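Local coordinates for AB hydrolase-1 domain-containing protein (Parabacteroides distasonis, PDB 4Q34) that is a putative esterase of the alpha/beta hydrolase family, probably cleaving ester bonds in a substrate that remains unidentified, at residues Y237-P251 against E261-A273. Sequence-based numbering, arbitrary orientation.
Sequences YTKVPIVIYYGDNLP and EWTRRLRLMKIWA
Tyr246 lays one face of its ring against the backbone of the helix at Leu266, whose CA sits 4.0 Å above the ring plane, toward its rim. CD1 of the same leucine meets CD2 of the tyrosine, and CG of Met269, a selenomethionine, lies at the ring's edge. With CG anti to the carbonyl carbon (chi1 -76°), the ring lies along the helix and its OH ends 3.5 Å from CB of Arg265 and 3.4 Å from CG of Met269. A tyrosine suits this buried place because its flat ring packs against Leu266 and Met269 while its hydroxyl hydrogen-bonds to the carbonyl oxygen of Pro200; an alanine here would probably leave a gap beside Leu266 and Met269 and that oxygen without its phenol partner. Farther back along the strand, Ile244 CD1 rests against Met269 CE, at 3.6 Å, and meets the edge of the Trp272 indole at CZ3. The branched isoleucine fits strand and core alike, and the indole also touches Ile242 CD1 and the Tyr237 ring, more loosely, at 4.2 Å from CZ2 to Tyr237 CG, its NE1 hydrogen-bonded to the carbonyl oxygen of Pro205.

Packing gives way to a more exposed border at the loop after the strand. There Leu250 still spreads its methyls, CD1 to Leu266 CD2 and CD2 to Trp262 CB at 3.5 Å. Leu250, Thr263 and Pro251 are all partly exposed, and here a hydrogen bond joins helix and loop: Thr263 OG1 donates to Pro251 O at 2.8 Å, in the carbonyl plane and on a lone pair, as a short hydroxyl side chain can.

The axes of strand 242-246 and of residues 261-273 of helix 257-277 come within 9.7 Å at 155°, nearly antiparallel, in a beta-alpha-beta crossover of the alpha/beta hydrolase fold. The strand lies between parallel neighbours 192-198 and 283-287, with helix 306-319 against Val243 and Tyr245 on the sheet's other face.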
ATOM      1  N   TYR A 237      -1.364  30.368  -9.698  1.00 18.11           N
ATOM      2  CA  TYR A 237      -1.961  29.355 -10.545  1.00 18.29           C
ATOM      3  C   TYR A 237      -1.866  29.697 -12.050  1.00 19.18           C
ATOM      4  O   TYR A 237      -2.344  28.934 -12.874  1.00 23.04           O
ATOM      5  CB  TYR A 237      -3.423  29.103 -10.129  1.00 19.03           C
ATOM      6  CG  TYR A 237      -3.453  28.622  -8.685  1.00 17.63           C
ATOM      7  CD1 TYR A 237      -3.165  27.314  -8.382  1.00 16.92           C
ATOM      8  CD2 TYR A 237      -3.761  29.477  -7.643  1.00 21.43           C
ATOM      9  CE1 TYR A 237      -3.103  26.864  -7.058  1.00 18.98           C
ATOM     10  CE2 TYR A 237      -3.731  29.040  -6.337  1.00 19.63           C
ATOM     11  CZ  TYR A 237      -3.401  27.738  -6.044  1.00 19.35           C
ATOM     12  OH  TYR A 237      -3.411  27.308  -4.718  1.00 21.75           O
ATOM     13  N   THR A 238      -1.278  30.864 -12.366  1.00 19.95           N
ATOM     14  CA  THR A 238      -1.024  31.266 -13.732  1.00 19.35           C
ATOM     15  C   THR A 238       0.322  30.784 -14.206  1.00 20.98           C
ATOM     16  O   THR A 238       0.642  31.006 -15.367  1.00 22.92           O
ATOM     17  CB  THR A 238      -1.061  32.804 -13.962  1.00 21.07           C
ATOM     18  OG1 THR A 238       0.068  33.444 -13.325  1.00 19.14           O
ATOM     19  CG2 THR A 238      -2.389  33.426 -13.494  1.00 19.61           C
ATOM     20  N   LYS A 239       1.129  30.227 -13.308  1.00 20.09           N
ATOM     21  CA  LYS A 239       2.562  30.067 -13.570  1.00 22.90           C
ATOM     22  C   LYS A 239       2.961  28.699 -14.142  1.00 23.22           C
ATOM     23  O   LYS A 239       4.096  28.541 -14.560  1.00 21.44           O
ATOM     24  CB  LYS A 239       3.334  30.352 -12.276  1.00 22.68           C
ATOM     25  CG  LYS A 239       3.271  31.844 -11.894  1.00 25.94           C
ATOM     26  CD  LYS A 239       3.980  32.109 -10.583  1.00 35.59           C
ATOM     27  CE  LYS A 239       3.722  33.531 -10.110  1.00 41.78           C
ATOM     28  NZ  LYS A 239       4.492  33.816  -8.875  1.00 40.69           N
ATOM     29  N   VAL A 240       2.044  27.736 -14.164  1.00 20.47           N
ATOM     30  CA  VAL A 240       2.300  26.411 -14.755  1.00 19.32           C
ATOM     31  C   VAL A 240       1.094  26.009 -15.570  1.00 18.93           C
ATOM     32  O   VAL A 240      -0.052  26.411 -15.271  1.00 19.28           O
ATOM     33  CB  VAL A 240       2.549  25.322 -13.693  1.00 19.66           C
ATOM     34  CG1 VAL A 240       3.725  25.702 -12.825  1.00 22.15           C
ATOM     35  CG2 VAL A 240       1.308  25.095 -12.838  1.00 19.88           C
ATOM     36  N   PRO A 241       1.319  25.201 -16.598  1.00 19.35           N
ATOM     37  CA  PRO A 241       0.152  24.692 -17.310  1.00 18.45           C
ATOM     38  C   PRO A 241      -0.704  23.753 -16.482  1.00 17.13           C
ATOM     39  O   PRO A 241      -0.194  22.903 -15.740  1.00 16.86           O
ATOM     40  CB  PRO A 241       0.736  23.907 -18.506  1.00 21.31           C
ATOM     41  CG  PRO A 241       2.185  23.945 -18.360  1.00 23.85           C
ATOM     42  CD  PRO A 241       2.602  24.707 -17.132  1.00 19.54           C
ATOM     43  N   ILE A 242      -2.028  23.928 -16.587  1.00 17.08           N
ATOM     44  CA  ILE A 242      -2.969  23.095 -15.883  1.00 17.03           C
ATOM     45  C   ILE A 242      -4.030  22.582 -16.859  1.00 16.18           C
ATOM     46  O   ILE A 242      -4.499  23.342 -17.700  1.00 19.47           O
ATOM     47  CB  ILE A 242      -3.654  23.892 -14.761  1.00 16.22           C
ATOM     48  CG1 ILE A 242      -2.620  24.357 -13.734  1.00 17.68           C
ATOM     49  CG2 ILE A 242      -4.744  23.081 -14.089  1.00 19.59           C
ATOM     50  CD1 ILE A 242      -3.136  25.315 -12.679  1.00 16.71           C
ATOM     51  N   VAL A 243      -4.323  21.284 -16.761  1.00 17.02           N
ATOM     52  CA  VAL A 243      -5.449  20.684 -17.504  1.00 15.75           C
ATOM     53  C   VAL A 243      -6.380  19.985 -16.498  1.00 18.61           C
ATOM     54  O   VAL A 243      -5.945  19.382 -15.549  1.00 17.65           O
ATOM     55  CB  VAL A 243      -4.982  19.766 -18.685  1.00 16.42           C
ATOM     56  CG1 VAL A 243      -4.258  18.518 -18.169  1.00 17.09           C
ATOM     57  CG2 VAL A 243      -6.165  19.319 -19.540  1.00 14.94           C
ATOM     58  N   ILE A 244      -7.678  20.077 -16.757  1.00 17.10           N
ATOM     59  CA  ILE A 244      -8.715  19.510 -15.914  1.00 18.64           C
ATOM     60  C   ILE A 244      -9.645  18.703 -16.812  1.00 19.07           C
ATOM     61  O   ILE A 244     -10.066  19.226 -17.843  1.00 18.71           O
ATOM     62  CB  ILE A 244      -9.474  20.634 -15.210  1.00 19.88           C
ATOM     63  CG1 ILE A 244      -8.553  21.307 -14.174  1.00 24.31           C
ATOM     64  CG2 ILE A 244     -10.704  20.102 -14.488  1.00 20.64           C
ATOM     65  CD1 ILE A 244      -9.008  22.696 -13.805  1.00 30.14           C
ATOM     66  N   TYR A 245      -9.931  17.444 -16.427  1.00 18.19           N
ATOM     67  CA  TYR A 245     -10.822  16.556 -17.191  1.00 18.46           C
ATOM     68  C   TYR A 245     -12.070  16.194 -16.395  1.00 19.61           C
ATOM     69  O   TYR A 245     -11.987  15.873 -15.209  1.00 19.61           O
ATOM     70  CB  TYR A 245     -10.118  15.253 -17.607  1.00 17.83           C
ATOM     71  CG  TYR A 245      -8.876  15.426 -18.425  1.00 19.04           C
ATOM     72  CD1 TYR A 245      -8.936  15.614 -19.793  1.00 20.18           C
ATOM     73  CD2 TYR A 245      -7.622  15.391 -17.824  1.00 20.36           C
ATOM     74  CE1 TYR A 245      -7.785  15.790 -20.561  1.00 20.20           C
ATOM     75  CE2 TYR A 245      -6.468  15.524 -18.582  1.00 19.62           C
ATOM     76  CZ  TYR A 245      -6.556  15.745 -19.948  1.00 19.52           C
ATOM     77  OH  TYR A 245      -5.389  15.874 -20.679  1.00 22.49           O
ATOM     78  N   TYR A 246     -13.238  16.259 -17.040  1.00 17.81           N
ATOM     79  CA  TYR A 246     -14.476  15.741 -16.492  1.00 19.23           C
ATOM     80  C   TYR A 246     -15.091  14.746 -17.454  1.00 19.63           C
ATOM     81  O   TYR A 246     -15.098  14.949 -18.678  1.00 20.04           O
ATOM     82  CB  TYR A 246     -15.519  16.860 -16.158  1.00 22.99           C
ATOM     83  CG  TYR A 246     -15.177  17.619 -14.903  1.00 20.50           C
ATOM     84  CD1 TYR A 246     -15.607  17.182 -13.666  1.00 22.50           C
ATOM     85  CD2 TYR A 246     -14.390  18.756 -14.955  1.00 20.72           C
ATOM     86  CE1 TYR A 246     -15.238  17.857 -12.499  1.00 21.43           C
ATOM     87  CE2 TYR A 246     -14.013  19.431 -13.788  1.00 21.69           C
ATOM     88  CZ  TYR A 246     -14.429  18.980 -12.588  1.00 20.06           C
ATOM     89  OH  TYR A 246     -14.050  19.653 -11.440  1.00 22.50           O
ATOM     90  N   GLY A 247     -15.659  13.694 -16.892  1.00 20.08           N
ATOM     91  CA  GLY A 247     -16.353  12.679 -17.680  1.00 19.84           C
ATOM     92  C   GLY A 247     -17.813  12.999 -18.005  1.00 20.78           C
ATOM     93  O   GLY A 247     -18.217  14.166 -18.107  1.00 21.26           O
ATOM     94  N   ASP A 248     -18.590  11.927 -18.116  1.00 20.26           N
ATOM     95  CA  ASP A 248     -19.934  11.973 -18.734  1.00 20.39           C
ATOM     96  C   ASP A 248     -21.008  11.733 -17.693  1.00 23.38           C
ATOM     97  O   ASP A 248     -20.727  11.577 -16.509  1.00 21.44           O
ATOM     98  CB  ASP A 248     -19.960  10.881 -19.810  1.00 21.86           C
ATOM     99  CG  ASP A 248     -20.903  11.182 -20.946  1.00 24.94           C
ATOM    100  OD1 ASP A 248     -21.738  12.107 -20.821  1.00 23.39           O
ATOM    101  OD2 ASP A 248     -20.795  10.461 -21.970  1.00 23.65           O
ATOM    102  N   ASN A 249     -22.274  11.690 -18.133  1.00 22.84           N
ATOM    103  CA  ASN A 249     -23.419  11.529 -17.219  1.00 23.83           C
ATOM    104  C   ASN A 249     -23.451  12.580 -16.108  1.00 22.25           C
ATOM    105  O   ASN A 249     -23.931  12.334 -15.025  1.00 23.98           O
ATOM    106  CB  ASN A 249     -23.491  10.101 -16.678  1.00 23.24           C
ATOM    107  CG  ASN A 249     -23.610   9.082 -17.797  1.00 25.01           C
ATOM    108  OD1 ASN A 249     -22.675   8.299 -18.079  1.00 28.91           O
ATOM    109  ND2 ASN A 249     -24.707   9.157 -18.509  1.00 24.64           N
ATOM    110  N   LEU A 250     -23.052  13.795 -16.465  1.00 23.09           N
ATOM    111  CA  LEU A 250     -23.263  14.936 -15.599  1.00 24.23           C
ATOM    112  C   LEU A 250     -24.726  15.318 -15.728  1.00 25.61           C
ATOM    113  O   LEU A 250     -25.139  15.675 -16.796  1.00 26.45           O
ATOM    114  CB  LEU A 250     -22.356  16.080 -16.058  1.00 24.75           C
ATOM    115  CG  LEU A 250     -20.844  15.785 -15.967  1.00 24.16           C
ATOM    116  CD1 LEU A 250     -20.071  16.991 -16.510  1.00 27.18           C
ATOM    117  CD2 LEU A 250     -20.386  15.462 -14.568  1.00 22.62           C
ATOM    118  N   PRO A 251     -25.495  15.267 -14.641  1.00 23.56           N
ATOM    119  CA  PRO A 251     -26.924  15.505 -14.822  1.00 24.94           C
ATOM    120  C   PRO A 251     -27.257  17.005 -15.073  1.00 27.72           C
ATOM    121  O   PRO A 251     -26.537  17.885 -14.634  1.00 25.87           O
ATOM    122  CB  PRO A 251     -27.525  15.004 -13.506  1.00 26.84           C
ATOM    123  CG  PRO A 251     -26.410  15.125 -12.515  1.00 25.77           C
ATOM    124  CD  PRO A 251     -25.174  14.827 -13.279  1.00 23.98           C
ATOM    125  N   GLU A 261     -23.362  17.766  -8.117  1.00 25.04           N
ATOM    126  CA  GLU A 261     -22.175  18.479  -7.690  1.00 26.38           C
ATOM    127  C   GLU A 261     -21.109  18.452  -8.762  1.00 23.63           C
ATOM    128  O   GLU A 261     -20.384  19.423  -8.887  1.00 24.21           O
ATOM    129  CB  GLU A 261     -21.621  17.904  -6.402  1.00 31.15           C
ATOM    130  CG  GLU A 261     -22.494  18.274  -5.223  1.00 34.80           C
ATOM    131  CD  GLU A 261     -21.859  17.999  -3.866  1.00 42.43           C
ATOM    132  OE1 GLU A 261     -20.780  17.357  -3.801  1.00 45.38           O
ATOM    133  OE2 GLU A 261     -22.456  18.445  -2.864  1.00 45.21           O
ATOM    134  N   TRP A 262     -21.014  17.359  -9.527  1.00 21.95           N
ATOM    135  CA  TRP A 262     -20.018  17.270 -10.600  1.00 22.52           C
ATOM    136  C   TRP A 262     -20.361  18.213 -11.750  1.00 23.42           C
ATOM    137  O   TRP A 262     -19.507  18.833 -12.333  1.00 22.14           O
ATOM    138  CB  TRP A 262     -19.809  15.822 -11.089  1.00 22.57           C
ATOM    139  CG  TRP A 262     -19.412  14.916  -9.995  1.00 20.98           C
ATOM    140  CD1 TRP A 262     -20.137  13.870  -9.473  1.00 23.20           C
ATOM    141  CD2 TRP A 262     -18.183  14.967  -9.252  1.00 23.06           C
ATOM    142  NE1 TRP A 262     -19.435  13.273  -8.454  1.00 22.79           N
ATOM    143  CE2 TRP A 262     -18.226  13.917  -8.305  1.00 24.29           C
ATOM    144  CE3 TRP A 262     -17.047  15.796  -9.298  1.00 25.19           C
ATOM    145  CZ2 TRP A 262     -17.202  13.704  -7.377  1.00 24.71           C
ATOM    146  CZ3 TRP A 262     -15.987  15.545  -8.386  1.00 25.17           C
ATOM    147  CH2 TRP A 262     -16.082  14.509  -7.451  1.00 23.94           C
ATOM    148  N   THR A 263     -21.633  18.319 -12.097  1.00 20.72           N
ATOM    149  CA  THR A 263     -22.039  19.341 -13.047  1.00 23.21           C
ATOM    150  C   THR A 263     -21.647  20.741 -12.643  1.00 21.88           C
ATOM    151  O   THR A 263     -21.192  21.516 -13.483  1.00 22.99           O
ATOM    152  CB  THR A 263     -23.579  19.308 -13.211  1.00 22.88           C
ATOM    153  OG1 THR A 263     -23.959  17.954 -13.481  1.00 24.88           O
ATOM    154  CG2 THR A 263     -24.025  20.187 -14.324  1.00 24.78           C
ATOM    155  N   ARG A 264     -21.897  21.082 -11.380  1.00 24.19           N
ATOM    156  CA  ARG A 264     -21.520  22.401 -10.839  1.00 24.66           C
ATOM    157  C   ARG A 264     -20.012  22.608 -10.907  1.00 24.13           C
ATOM    158  O   ARG A 264     -19.552  23.730 -11.196  1.00 22.34           O
ATOM    159  CB  ARG A 264     -21.922  22.569  -9.368  1.00 29.67           C
ATOM    160  CG  ARG A 264     -23.346  22.166  -9.018  1.00 39.28           C
ATOM    161  CD  ARG A 264     -23.619  22.465  -7.545  1.00 50.32           C
ATOM    162  NE  ARG A 264     -24.352  23.705  -7.421  1.00 61.95           N
ATOM    163  CZ  ARG A 264     -25.665  23.798  -7.251  1.00 60.37           C
ATOM    164  NH1 ARG A 264     -26.424  22.713  -7.124  1.00 70.19           N
ATOM    165  NH2 ARG A 264     -26.220  24.992  -7.190  1.00 66.82           N
ATOM    166  N   ARG A 265     -19.257  21.534 -10.668  1.00 22.98           N
ATOM    167  CA  ARG A 265     -17.788  21.605 -10.683  1.00 21.86           C
ATOM    168  C   ARG A 265     -17.238  21.869 -12.084  1.00 22.16           C
ATOM    169  O   ARG A 265     -16.336  22.691 -12.249  1.00 20.97           O
ATOM    170  CB  ARG A 265     -17.179  20.357 -10.053  1.00 21.59           C
ATOM    171  CG  ARG A 265     -17.295  20.491  -8.544  1.00 21.41           C
ATOM    172  CD  ARG A 265     -17.077  19.170  -7.855  1.00 21.98           C
ATOM    173  NE  ARG A 265     -17.021  19.421  -6.429  1.00 22.86           N
ATOM    174  CZ  ARG A 265     -17.048  18.478  -5.515  1.00 28.49           C
ATOM    175  NH1 ARG A 265     -17.174  17.202  -5.850  1.00 31.55           N
ATOM    176  NH2 ARG A 265     -16.962  18.846  -4.244  1.00 38.53           N
ATOM    177  N   LEU A 266     -17.817  21.221 -13.100  1.00 21.81           N
ATOM    178  CA  LEU A 266     -17.432  21.495 -14.474  1.00 22.49           C
ATOM    179  C   LEU A 266     -17.611  22.977 -14.771  1.00 22.36           C
ATOM    180  O   LEU A 266     -16.680  23.629 -15.243  1.00 23.14           O
ATOM    181  CB  LEU A 266     -18.210  20.622 -15.463  1.00 23.17           C
ATOM    182  CG  LEU A 266     -17.932  20.913 -16.937  1.00 23.25           C
ATOM    183  CD1 LEU A 266     -16.463  20.854 -17.260  1.00 24.44           C
ATOM    184  CD2 LEU A 266     -18.745  19.999 -17.856  1.00 24.52           C
ATOM    185  N   ARG A 267     -18.791  23.504 -14.443  1.00 22.90           N
ATOM    186  CA  ARG A 267     -19.138  24.904 -14.683  0.50 23.93           C
ATOM    187  C   ARG A 267     -18.133  25.817 -13.975  1.00 24.29           C
ATOM    188  O   ARG A 267     -17.630  26.771 -14.544  1.00 26.42           O
ATOM    189  CB  ARG A 267     -20.572  25.165 -14.179  0.50 27.23           C
ATOM    190  CG  ARG A 267     -21.122  26.565 -14.398  0.50 28.62           C
ATOM    191  CD  ARG A 267     -22.390  26.804 -13.553  0.50 32.22           C
ATOM    192  NE  ARG A 267     -23.196  25.599 -13.396  0.50 32.96           N
ATOM    193  CZ  ARG A 267     -24.119  25.430 -12.456  0.50 36.73           C
ATOM    194  NH1 ARG A 267     -24.353  26.384 -11.574  0.50 42.92           N
ATOM    195  NH2 ARG A 267     -24.805  24.303 -12.399  0.50 36.39           N
ATOM    196  N   LEU A 268     -17.844  25.497 -12.744  1.00 23.08           N
ATOM    197  CA  LEU A 268     -16.956  26.308 -11.918  1.00 23.63           C
ATOM    198  C   LEU A 268     -15.539  26.311 -12.426  1.00 22.44           C
ATOM    199  O   LEU A 268     -14.908  27.354 -12.450  1.00 21.86           O
ATOM    200  CB  LEU A 268     -16.966  25.812 -10.497  1.00 24.56           C
ATOM    201  CG  LEU A 268     -16.095  26.579  -9.522  1.00 26.17           C
ATOM    202  CD1 LEU A 268     -16.419  28.055  -9.529  1.00 30.32           C
ATOM    203  CD2 LEU A 268     -16.244  25.959  -8.149  1.00 31.79           C
HETATM  204  N   MSE A 269     -15.042  25.150 -12.836  1.00 21.89           N
HETATM  205  CA  MSE A 269     -13.656  25.083 -13.324  1.00 20.74           C
HETATM  206  C   MSE A 269     -13.480  25.845 -14.633  1.00 20.84           C
HETATM  207  O   MSE A 269     -12.417  26.445 -14.883  1.00 19.53           O
HETATM  208  CB  MSE A 269     -13.157  23.663 -13.459  1.00 21.76           C
HETATM  209  CG  MSE A 269     -13.185  22.828 -12.223  1.00 21.63           C
HETATM  210 SE   MSE A 269     -12.621  23.803 -10.636  0.75 28.99          SE
HETATM  211  CE  MSE A 269     -10.710  23.575 -10.786  1.00 28.87           C
ATOM    212  N   LYS A 270     -14.514  25.873 -15.487  1.00 21.23           N
ATOM    213  CA  LYS A 270     -14.435  26.703 -16.679  1.00 22.53           C
ATOM    214  C   LYS A 270     -14.334  28.184 -16.344  1.00 21.95           C
ATOM    215  O   LYS A 270     -13.610  28.923 -17.007  1.00 22.19           O
ATOM    216  CB  LYS A 270     -15.611  26.429 -17.629  1.00 25.37           C
ATOM    217  CG  LYS A 270     -15.507  25.027 -18.218  1.00 28.85           C
ATOM    218  CD  LYS A 270     -16.328  24.844 -19.469  1.00 39.13           C
ATOM    219  CE  LYS A 270     -17.733  24.520 -19.116  1.00 43.83           C
ATOM    220  NZ  LYS A 270     -18.485  24.234 -20.372  1.00 46.92           N
ATOM    221  N   ILE A 271     -15.027  28.622 -15.294  1.00 22.60           N
ATOM    222  CA  ILE A 271     -14.960  30.008 -14.851  1.00 22.28           C
ATOM    223  C   ILE A 271     -13.571  30.309 -14.291  1.00 20.93           C
ATOM    224  O   ILE A 271     -12.951  31.305 -14.668  1.00 21.48           O
ATOM    225  CB  ILE A 271     -16.033  30.311 -13.807  1.00 23.84           C
ATOM    226  CG1 ILE A 271     -17.419  30.239 -14.491  1.00 27.35           C
ATOM    227  CG2 ILE A 271     -15.783  31.668 -13.164  1.00 27.41           C
ATOM    228  CD1 ILE A 271     -18.598  30.213 -13.514  1.00 27.53           C
ATOM    229  N   TRP A 272     -13.095  29.412 -13.437  1.00 19.84           N
ATOM    230  CA  TRP A 272     -11.744  29.488 -12.849  1.00 19.33           C
ATOM    231  C   TRP A 272     -10.644  29.568 -13.915  1.00 20.01           C
ATOM    232  O   TRP A 272      -9.790  30.455 -13.860  1.00 19.68           O
ATOM    233  CB  TRP A 272     -11.517  28.257 -11.975  1.00 19.28           C
ATOM    234  CG  TRP A 272     -10.289  28.262 -11.102  1.00 18.79           C
ATOM    235  CD1 TRP A 272     -10.071  29.064 -10.023  1.00 20.02           C
ATOM    236  CD2 TRP A 272      -9.185  27.362 -11.158  1.00 18.79           C
ATOM    237  NE1 TRP A 272      -8.870  28.730  -9.417  1.00 19.40           N
ATOM    238  CE2 TRP A 272      -8.314  27.690 -10.096  1.00 19.44           C
ATOM    239  CE3 TRP A 272      -8.834  26.303 -12.010  1.00 19.18           C
ATOM    240  CZ2 TRP A 272      -7.142  27.023  -9.879  1.00 18.53           C
ATOM    241  CZ3 TRP A 272      -7.648  25.646 -11.796  1.00 19.32           C
ATOM    242  CH2 TRP A 272      -6.819  25.999 -10.736  1.00 19.84           C
ATOM    243  N   ALA A 273     -10.746  28.707 -14.933  1.00 17.98           N
ATOM    244  CA  ALA A 273      -9.776  28.692 -16.033  1.00 18.95           C
ATOM    245  C   ALA A 273      -9.796  30.032 -16.769  1.00 21.01           C
ATOM    246  O   ALA A 273      -8.758  30.600 -17.071  1.00 20.91           O
ATOM    247  CB  ALA A 273     -10.071  27.556 -17.013  1.00 20.71           C
TER